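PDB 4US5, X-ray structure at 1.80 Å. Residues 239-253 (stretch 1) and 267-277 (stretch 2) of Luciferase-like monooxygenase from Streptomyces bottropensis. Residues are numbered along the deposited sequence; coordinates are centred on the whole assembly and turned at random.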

ATOM      1  N   VAL B 239      -3.849 -34.062   0.135  1.00 22.19           N
ATOM      2  CA  VAL B 239      -3.782 -32.566   0.081  1.00 20.12           C
ATOM      3  C   VAL B 239      -2.783 -32.112  -1.043  1.00 19.54           C
ATOM      4  O   VAL B 239      -3.041 -31.147  -1.775  1.00 18.58           O
ATOM      5  N   TYR B 240      -1.698 -32.863  -1.222  1.00 19.05           N
ATOM      6  CA  TYR B 240      -0.670 -32.576  -2.225  1.00 19.76           C
ATOM      7  C   TYR B 240      -1.131 -32.780  -3.671  1.00 19.26           C
ATOM      8  O   TYR B 240      -0.568 -32.212  -4.579  1.00 19.77           O
ATOM      9  N   ALA B 241      -2.172 -33.572  -3.865  1.00 19.70           N
ATOM     10  CA  ALA B 241      -2.660 -33.876  -5.202  1.00 19.22           C
ATOM     11  C   ALA B 241      -3.067 -32.620  -5.985  1.00 18.78           C
ATOM     12  O   ALA B 241      -2.876 -32.539  -7.193  1.00 21.12           O
ATOM     13  N   THR B 242      -3.641 -31.642  -5.287  1.00 21.92           N
ATOM     14  CA  THR B 242      -3.903 -30.323  -5.859  1.00 19.63           C
ATOM     15  C   THR B 242      -2.703 -29.758  -6.590  1.00 20.77           C
ATOM     16  O   THR B 242      -2.795 -29.313  -7.752  1.00 19.75           O
ATOM     17  N   HIS B 243      -1.556 -29.786  -5.927  1.00 20.14           N
ATOM     18  CA  HIS B 243      -0.363 -29.224  -6.504  1.00 20.20           C
ATOM     19  C   HIS B 243       0.131 -30.045  -7.703  1.00 19.99           C
ATOM     20  O   HIS B 243       0.611 -29.500  -8.694  1.00 22.69           O
ATOM     21  N   ARG B 244       0.086 -31.359  -7.542  1.00 19.70           N
ATOM     22  CA  ARG B 244       0.487 -32.259  -8.586  1.00 20.53           C
ATOM     23  C   ARG B 244      -0.328 -31.981  -9.863  1.00 20.83           C
ATOM     24  O   ARG B 244       0.241 -31.903 -10.964  1.00 22.04           O
ATOM     25  N   LEU B 245      -1.641 -31.876  -9.704  1.00 20.67           N
ATOM     26  CA  LEU B 245      -2.550 -31.656 -10.866  1.00 20.85           C
ATOM     27  C   LEU B 245      -2.353 -30.272 -11.441  1.00 21.68           C
ATOM     28  O   LEU B 245      -2.390 -30.097 -12.649  1.00 22.59           O
ATOM     29  N   PHE B 246      -2.070 -29.287 -10.574  1.00 20.58           N
ATOM     30  CA  PHE B 246      -1.789 -27.939 -11.068  1.00 23.33           C
ATOM     31  C   PHE B 246      -0.594 -27.994 -11.994  1.00 24.61           C
ATOM     32  O   PHE B 246      -0.605 -27.399 -13.073  1.00 24.99           O
ATOM     33  N   HIS B 247       0.415 -28.780 -11.640  1.00 25.49           N
ATOM     34  CA  HIS B 247       1.569 -28.900 -12.529  1.00 27.76           C
ATOM     35  C   HIS B 247       1.273 -29.636 -13.836  1.00 26.07           C
ATOM     36  O   HIS B 247       1.793 -29.269 -14.865  1.00 26.43           O
ATOM     37  N   ARG B 248       0.501 -30.714 -13.759  1.00 24.63           N
ATOM     38  CA  ARG B 248       0.104 -31.451 -14.979  1.00 24.53           C
ATOM     39  C   ARG B 248      -0.577 -30.479 -15.918  1.00 26.34           C
ATOM     40  O   ARG B 248      -0.265 -30.420 -17.116  1.00 29.45           O
ATOM     41  N   ARG B 249      -1.508 -29.711 -15.360  1.00 23.34           N
ATOM     42  CA  ARG B 249      -2.324 -28.826 -16.157  1.00 24.83           C
ATOM     43  C   ARG B 249      -1.503 -27.710 -16.765  1.00 25.46           C
ATOM     44  O   ARG B 249      -1.624 -27.421 -17.933  1.00 23.27           O
HETATM   45  N   MSE B 250      -0.622 -27.120 -15.969  1.00 26.66           N
HETATM   46  CA  MSE B 250       0.222 -26.041 -16.484  1.00 25.74           C
HETATM   47  C   MSE B 250       1.136 -26.552 -17.582  1.00 26.18           C
HETATM   48  O   MSE B 250       1.398 -25.836 -18.549  1.00 25.50           O
ATOM     49  N   SER B 251       1.613 -27.787 -17.467  1.00 24.19           N
ATOM     50  CA  SER B 251       2.503 -28.341 -18.496  1.00 26.07           C
ATOM     51  C   SER B 251       1.775 -28.499 -19.828  1.00 29.99           C
ATOM     52  O   SER B 251       2.407 -28.577 -20.869  1.00 31.56           O
ATOM     53  N   GLN B 252       0.437 -28.545 -19.779  1.00 32.21           N
ATOM     54  CA  GLN B 252      -0.395 -28.701 -20.988  1.00 31.78           C
ATOM     55  C   GLN B 252      -1.013 -27.367 -21.453  1.00 30.62           C
ATOM     56  O   GLN B 252      -1.834 -27.349 -22.377  1.00 32.84           O
ATOM     57  N   GLY B 253      -0.615 -26.266 -20.820  1.00 27.40           N
ATOM     58  CA  GLY B 253      -1.151 -24.933 -21.113  1.00 28.58           C
ATOM     59  C   GLY B 253      -2.561 -24.686 -20.580  1.00 24.92           C
ATOM     60  O   GLY B 253      -3.243 -23.777 -21.033  1.00 27.64           O
ATOM     61  N   GLU B 267      -7.845 -37.471 -10.751  1.00 30.47           N
ATOM     62  CA  GLU B 267      -7.118 -37.151 -11.985  1.00 29.53           C
ATOM     63  C   GLU B 267      -5.711 -37.719 -12.037  1.00 28.94           C
ATOM     64  O   GLU B 267      -5.261 -38.181 -13.090  1.00 30.68           O
HETATM   65  N   MSE B 268      -4.967 -37.626 -10.927  1.00 27.57           N
HETATM   66  CA  MSE B 268      -3.563 -38.015 -10.970  1.00 29.17           C
HETATM   67  C   MSE B 268      -3.422 -39.522 -10.995  1.00 32.40           C
HETATM   68  O   MSE B 268      -2.364 -40.022 -11.324  1.00 33.97           O
ATOM     69  N   ASP B 269      -4.482 -40.246 -10.638  1.00 35.48           N
ATOM     70  CA  ASP B 269      -4.490 -41.711 -10.791  1.00 40.39           C
ATOM     71  C   ASP B 269      -4.629 -42.140 -12.261  1.00 41.24           C
ATOM     72  O   ASP B 269      -4.392 -43.304 -12.588  1.00 45.30           O
ATOM     73  N   LYS B 270      -5.016 -41.218 -13.139  1.00 41.06           N
ATOM     74  CA  LYS B 270      -5.123 -41.516 -14.554  1.00 40.56           C
ATOM     75  C   LYS B 270      -3.808 -41.211 -15.252  1.00 41.57           C
ATOM     76  O   LYS B 270      -3.045 -40.358 -14.802  1.00 36.22           O
ATOM     77  N   PRO B 271      -3.545 -41.901 -16.375  1.00 43.02           N
ATOM     78  CA  PRO B 271      -2.347 -41.642 -17.162  1.00 41.96           C
ATOM     79  C   PRO B 271      -2.248 -40.178 -17.589  1.00 40.22           C
ATOM     80  O   PRO B 271      -3.277 -39.523 -17.810  1.00 40.41           O
ATOM     81  N   GLY B 272      -1.028 -39.664 -17.696  1.00 35.97           N
ATOM     82  CA  GLY B 272      -0.828 -38.278 -18.086  1.00 33.99           C
ATOM     83  C   GLY B 272       0.474 -37.700 -17.553  1.00 32.55           C
ATOM     84  O   GLY B 272       1.176 -38.347 -16.797  1.00 32.69           O
ATOM     85  N   PRO B 273       0.805 -36.479 -17.969  1.00 33.53           N
ATOM     86  CA  PRO B 273       1.989 -35.831 -17.449  1.00 32.02           C
ATOM     87  C   PRO B 273       1.984 -35.791 -15.919  1.00 30.92           C
ATOM     88  O   PRO B 273       0.937 -35.558 -15.288  1.00 32.68           O
ATOM     89  N   ASP B 274       3.140 -36.076 -15.332  1.00 30.21           N
ATOM     90  CA  ASP B 274       3.372 -35.836 -13.908  1.00 27.97           C
ATOM     91  C   ASP B 274       4.778 -35.230 -13.792  1.00 32.46           C
ATOM     92  O   ASP B 274       5.736 -35.933 -13.443  1.00 35.98           O
ATOM     93  N   PRO B 275       4.913 -33.947 -14.165  1.00 29.65           N
ATOM     94  CA  PRO B 275       6.196 -33.263 -14.120  1.00 30.70           C
ATOM     95  C   PRO B 275       6.901 -33.413 -12.772  1.00 30.71           C
ATOM     96  O   PRO B 275       8.118 -33.568 -12.748  1.00 30.29           O
ATOM     97  N   LEU B 276       6.154 -33.416 -11.676  1.00 29.12           N
ATOM     98  CA  LEU B 276       6.787 -33.501 -10.357  1.00 28.73           C
ATOM     99  C   LEU B 276       7.393 -34.902 -10.101  1.00 26.76           C
ATOM    100  O   LEU B 276       8.404 -35.035  -9.408  1.00 29.12           O
ATOM    101  N   ALA B 277       6.770 -35.927 -10.649  1.00 25.78           N
ATOM    102  CA  ALA B 277       7.284 -37.303 -10.508  1.00 28.13           C
ATOM    103  C   ALA B 277       8.482 -37.541 -11.432  1.00 30.95           C
ATOM    104  O   ALA B 277       9.297 -38.399 -11.167  1.00 33.72           O
TER

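A buried arginine is tolerated where each of its nitrogens finds an acceptor, and main-chain carbonyls are a ready source. The contact between the helix 239-251 and the largely irregular segment 267-277 of this monooxygenase, which buries 826 Å² in all, offers a worked example: Arg248 illustrates the principle with backbone acceptors, and Arg244, partly exposed, gives a contrasting case served by a carboxylate and waters.

Arg248 is the first case. Its CA-to-CB bond points sideways, but an extended t, t start followed by chi3 of -76° brings the guanidinium into a loop that curls round it. Arg248 NE donates to Pro273 O at 2.7 Å with an almost straight angle of 179°, Arg248 NH1 donates to Glu267 O at 2.7 Å with a more bent 132°, and Arg248 NH2 donates to Lys270 O at 2.9 Å. All three acceptors lie near the guanidinium plane, so each nitrogen has a partner from the main chain and the two faces are left for packing. Glu267 O also accepts from Lys270 N, at 3.0 Å. Selenomethionine Met268 covers one face, its SE 3.7 Å from Arg248 NE; over the opposite face lies Gly272, with CA 3.6 Å from Arg248 NH2. Glycine suits this position: an ideal CB would lie 2.8 Å from Arg248 CZ, and the backbone angles themselves call for glycine.

Arg244, one turn earlier, points toward the second stretch and adopts m, t, p. Arg244 NH2 donates to Asp274 OD2 at 2.8 Å and 165°, forming a salt bridge at the guanidinium edge, while Met268 CB lies over one face, 3.7 Å from Arg244 NH1. Waters supply the remaining partners, though NH1 is served only weakly. Water 2 accepts from Arg244 NE at 2.9 Å and donates to Asp274 OD1 at 2.8 Å, so the same two residues are joined directly and through solvent. Water 4 accepts from Arg244 NH2 at 3.1 Å, and water 3 accepts only weakly from Arg244 NH1, at 3.5 Å. Water 1 donates both to Arg244 O at 2.9 Å and to Asp274 OD1 at 2.8 Å, tying the helix backbone to the carboxylate. Asp274, in the t rotamer, also takes a bond within its own segment, from Ala277 N to Asp274 OD1 at 3.2 Å.

Apolar packing fills the space around these polar groups. Met268, m at all three chi angles, is a knob in the hole made by Ala241, Arg244, Leu245 and Arg248; its SE lies 4.0 Å from Leu245 CD1. Leu276 (m, t) points toward the helix and reaches several residues: CD1 approaches Tyr240 OH at 3.4 Å, and CD2 sits over the His247 ring, 3.7 Å from its centroid, in a CH-pi contact. That imidazole gives a weak bond from His247 ND1 to His243 O at 3.4 Å. Near the helix end, Ser251 (p) donates from OG to Arg248 O at 2.6 Å, and the same OG lies 3.7 Å from Pro273 CB. Pro275 packs alongside, its CG 3.7 Å from His247 O.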

ATOM      1  CB  VAL B 239      -3.412 -31.970   1.465  1.00 21.66           C
ATOM      2  CG1 VAL B 239      -3.300 -30.444   1.386  1.00 22.29           C
ATOM      3  CG2 VAL B 239      -4.447 -32.364   2.505  1.00 21.66           C
ATOM      4  CB  TYR B 240       0.541 -33.501  -1.955  1.00 18.29           C
ATOM      5  CG  TYR B 240       1.708 -33.346  -2.863  1.00 18.97           C
ATOM      6  CD1 TYR B 240       2.267 -32.094  -3.134  1.00 17.72           C
ATOM      7  CD2 TYR B 240       2.341 -34.479  -3.401  1.00 18.18           C
ATOM      8  CE1 TYR B 240       3.380 -31.963  -3.950  1.00 17.36           C
ATOM      9  CE2 TYR B 240       3.480 -34.355  -4.193  1.00 19.48           C
ATOM     10  CZ  TYR B 240       3.990 -33.108  -4.458  1.00 19.08           C
ATOM     11  OH  TYR B 240       5.091 -33.004  -5.271  1.00 21.97           O
ATOM     12  CB  ALA B 241      -3.820 -34.850  -5.115  1.00 18.89           C
ATOM     13  CB  THR B 242      -4.315 -29.350  -4.728  1.00 19.91           C
ATOM     14  OG1 THR B 242      -5.596 -29.732  -4.244  1.00 20.55           O
ATOM     15  CG2 THR B 242      -4.327 -27.883  -5.170  1.00 19.89           C
ATOM     16  CB  HIS B 243       0.713 -29.145  -5.446  1.00 21.02           C
ATOM     17  CG  HIS B 243       1.677 -28.042  -5.672  1.00 18.81           C
ATOM     18  ND1 HIS B 243       2.583 -27.659  -4.724  1.00 21.00           N
ATOM     19  CD2 HIS B 243       1.851 -27.208  -6.722  1.00 19.92           C
ATOM     20  CE1 HIS B 243       3.296 -26.648  -5.187  1.00 19.20           C
ATOM     21  NE2 HIS B 243       2.838 -26.328  -6.379  1.00 20.36           N
ATOM     22  CB  ARG B 244       0.305 -33.692  -8.129  1.00 20.96           C
ATOM     23  CG  ARG B 244       1.250 -34.126  -7.037  1.00 21.23           C
ATOM     24  CD  ARG B 244       0.940 -35.527  -6.557  1.00 22.86           C
ATOM     25  NE  ARG B 244       1.199 -36.498  -7.614  1.00 23.22           N
ATOM     26  CZ  ARG B 244       0.515 -37.617  -7.801  1.00 27.70           C
ATOM     27  NH1 ARG B 244      -0.476 -37.955  -6.997  1.00 25.58           N
ATOM     28  NH2 ARG B 244       0.827 -38.408  -8.843  1.00 30.22           N
ATOM     29  CB  LEU B 245      -4.006 -31.854 -10.465  1.00 19.41           C
ATOM     30  CG  LEU B 245      -5.062 -31.613 -11.565  1.00 20.37           C
ATOM     31  CD1 LEU B 245      -4.783 -32.495 -12.767  1.00 22.31           C
ATOM     32  CD2 LEU B 245      -6.464 -31.854 -11.027  1.00 20.97           C
ATOM     33  CB  PHE B 246      -1.551 -26.948  -9.901  1.00 21.57           C
ATOM     34  CG  PHE B 246      -1.340 -25.515 -10.333  1.00 21.80           C
ATOM     35  CD1 PHE B 246      -2.398 -24.716 -10.703  1.00 22.99           C
ATOM     36  CD2 PHE B 246      -0.056 -24.982 -10.362  1.00 22.90           C
ATOM     37  CE1 PHE B 246      -2.206 -23.401 -11.110  1.00 25.59           C
ATOM     38  CE2 PHE B 246       0.161 -23.669 -10.760  1.00 24.38           C
ATOM     39  CZ  PHE B 246      -0.916 -22.869 -11.120  1.00 25.23           C
ATOM     40  CB  HIS B 247       2.749 -29.580 -11.842  1.00 27.60           C
ATOM     41  CG  HIS B 247       3.685 -28.621 -11.209  1.00 30.64           C
ATOM     42  ND1 HIS B 247       3.425 -28.048  -9.984  1.00 33.72           N
ATOM     43  CD2 HIS B 247       4.843 -28.076 -11.645  1.00 30.81           C
ATOM     44  CE1 HIS B 247       4.386 -27.197  -9.689  1.00 29.97           C
ATOM     45  NE2 HIS B 247       5.282 -27.232 -10.660  1.00 36.37           N
ATOM     46  CB  ARG B 248      -0.847 -32.612 -14.647  1.00 25.03           C
ATOM     47  CG  ARG B 248      -1.525 -33.201 -15.881  1.00 25.46           C
ATOM     48  CD  ARG B 248      -2.484 -34.327 -15.539  1.00 25.72           C
ATOM     49  NE  ARG B 248      -1.791 -35.578 -15.224  1.00 24.90           N
ATOM     50  CZ  ARG B 248      -2.409 -36.711 -14.912  1.00 28.37           C
ATOM     51  NH1 ARG B 248      -3.731 -36.777 -14.888  1.00 30.53           N
ATOM     52  NH2 ARG B 248      -1.706 -37.792 -14.657  1.00 29.93           N
ATOM     53  CB  ARG B 249      -3.449 -28.233 -15.301  1.00 22.70           C
ATOM     54  CG  ARG B 249      -4.573 -29.194 -15.008  1.00 23.05           C
ATOM     55  CD  ARG B 249      -5.600 -28.477 -14.154  1.00 23.49           C
ATOM     56  NE  ARG B 249      -6.786 -29.250 -13.890  1.00 22.05           N
ATOM     57  CZ  ARG B 249      -7.810 -28.792 -13.178  1.00 24.41           C
ATOM     58  NH1 ARG B 249      -7.734 -27.588 -12.581  1.00 24.56           N
ATOM     59  NH2 ARG B 249      -8.867 -29.541 -12.997  1.00 24.19           N
HETATM   60  CB  MSE B 250       1.045 -25.395 -15.375  1.00 28.81           C
HETATM   61  CG  MSE B 250       0.181 -24.667 -14.332  1.00 29.96           C
HETATM   62 SE   MSE B 250      -0.646 -23.019 -15.035  1.00 37.66          SE
HETATM   63  CE  MSE B 250       0.930 -21.809 -15.026  1.00 37.79           C
ATOM     64  CB  SER B 251       3.117 -29.691 -18.061  1.00 25.10           C
ATOM     65  OG  SER B 251       2.183 -30.756 -18.070  1.00 23.92           O
ATOM     66  CB  GLN B 252      -1.506 -29.703 -20.699  1.00 32.50           C
ATOM     67  CG  GLN B 252      -1.005 -31.091 -20.345  1.00 33.92           C
ATOM     68  CD  GLN B 252      -2.095 -31.982 -19.852  1.00 38.36           C
ATOM     69  OE1 GLN B 252      -2.641 -31.789 -18.758  1.00 44.07           O
ATOM     70  NE2 GLN B 252      -2.454 -32.953 -20.665  1.00 43.89           N
ATOM     71  CB  GLU B 267      -7.056 -35.632 -12.228  1.00 32.29           C
ATOM     72  CG  GLU B 267      -8.368 -35.007 -12.655  1.00 37.61           C
ATOM     73  CD  GLU B 267      -8.887 -35.622 -13.952  1.00 43.19           C
ATOM     74  OE1 GLU B 267      -8.249 -35.422 -15.011  1.00 44.83           O
ATOM     75  OE2 GLU B 267      -9.893 -36.355 -13.885  1.00 47.35           O
HETATM   76  CB  MSE B 268      -2.784 -37.427  -9.805  1.00 29.01           C
HETATM   77  CG  MSE B 268      -2.732 -35.895  -9.911  1.00 25.87           C
HETATM   78 SE   MSE B 268      -2.011 -35.197 -11.579  1.00 31.32          SE
HETATM   79  CE  MSE B 268      -0.247 -36.060 -11.604  1.00 29.06           C
ATOM     80  CB  ASP B 269      -5.602 -42.357  -9.941  1.00 41.32           C
ATOM     81  CG  ASP B 269      -5.247 -42.440  -8.452  1.00 43.99           C
ATOM     82  OD1 ASP B 269      -4.057 -42.379  -8.113  1.00 45.60           O
ATOM     83  OD2 ASP B 269      -6.171 -42.536  -7.628  1.00 49.84           O
ATOM     84  CB  LYS B 270      -6.246 -40.710 -15.203  1.00 42.10           C
ATOM     85  CG  LYS B 270      -7.615 -40.864 -14.542  1.00 44.88           C
ATOM     86  CD  LYS B 270      -8.509 -39.665 -14.835  1.00 48.26           C
ATOM     87  CE  LYS B 270      -9.943 -39.816 -14.259  1.00 50.09           C
ATOM     88  NZ  LYS B 270     -10.945 -38.949 -14.952  1.00 50.64           N
ATOM     89  CB  PRO B 271      -2.526 -42.540 -18.398  1.00 47.28           C
ATOM     90  CG  PRO B 271      -3.468 -43.622 -17.967  1.00 48.23           C
ATOM     91  CD  PRO B 271      -4.363 -43.006 -16.930  1.00 46.66           C
ATOM     92  CB  PRO B 273       1.916 -34.414 -18.034  1.00 32.42           C
ATOM     93  CG  PRO B 273       0.959 -34.501 -19.190  1.00 35.29           C
ATOM     94  CD  PRO B 273       0.000 -35.577 -18.829  1.00 35.12           C
ATOM     95  CB  ASP B 274       3.229 -37.140 -13.132  1.00 30.61           C
ATOM     96  CG  ASP B 274       3.137 -36.927 -11.631  1.00 28.79           C
ATOM     97  OD1 ASP B 274       3.560 -35.852 -11.144  1.00 31.23           O
ATOM     98  OD2 ASP B 274       2.633 -37.830 -10.952  1.00 31.76           O
ATOM     99  CB  PRO B 275       5.839 -31.790 -14.350  1.00 30.80           C
ATOM    100  CG  PRO B 275       4.525 -31.804 -15.011  1.00 31.08           C
ATOM    101  CD  PRO B 275       3.819 -33.037 -14.559  1.00 31.38           C
ATOM    102  CB  LEU B 276       5.804 -33.148  -9.259  1.00 25.93           C
ATOM    103  CG  LEU B 276       5.213 -31.750  -9.359  1.00 25.51           C
ATOM    104  CD1 LEU B 276       4.201 -31.537  -8.254  1.00 25.73           C
ATOM    105  CD2 LEU B 276       6.317 -30.699  -9.320  1.00 25.55           C
ATOM    106  CB  ALA B 277       6.184 -38.308 -10.815  1.00 28.93           C
TER
HETATM  107  O   HOH W   1       2.816 -33.196 -11.485  1.00 26.44           O
HETATM  108  O   HOH W   2       3.973 -36.337  -8.389  1.00 27.45           O
HETATM  109  O   HOH W   3      -3.515 -39.640  -7.041  1.00 36.24           O
HETATM  110  O   HOH W   4      -1.046 -40.895  -8.787  1.00 43.41           O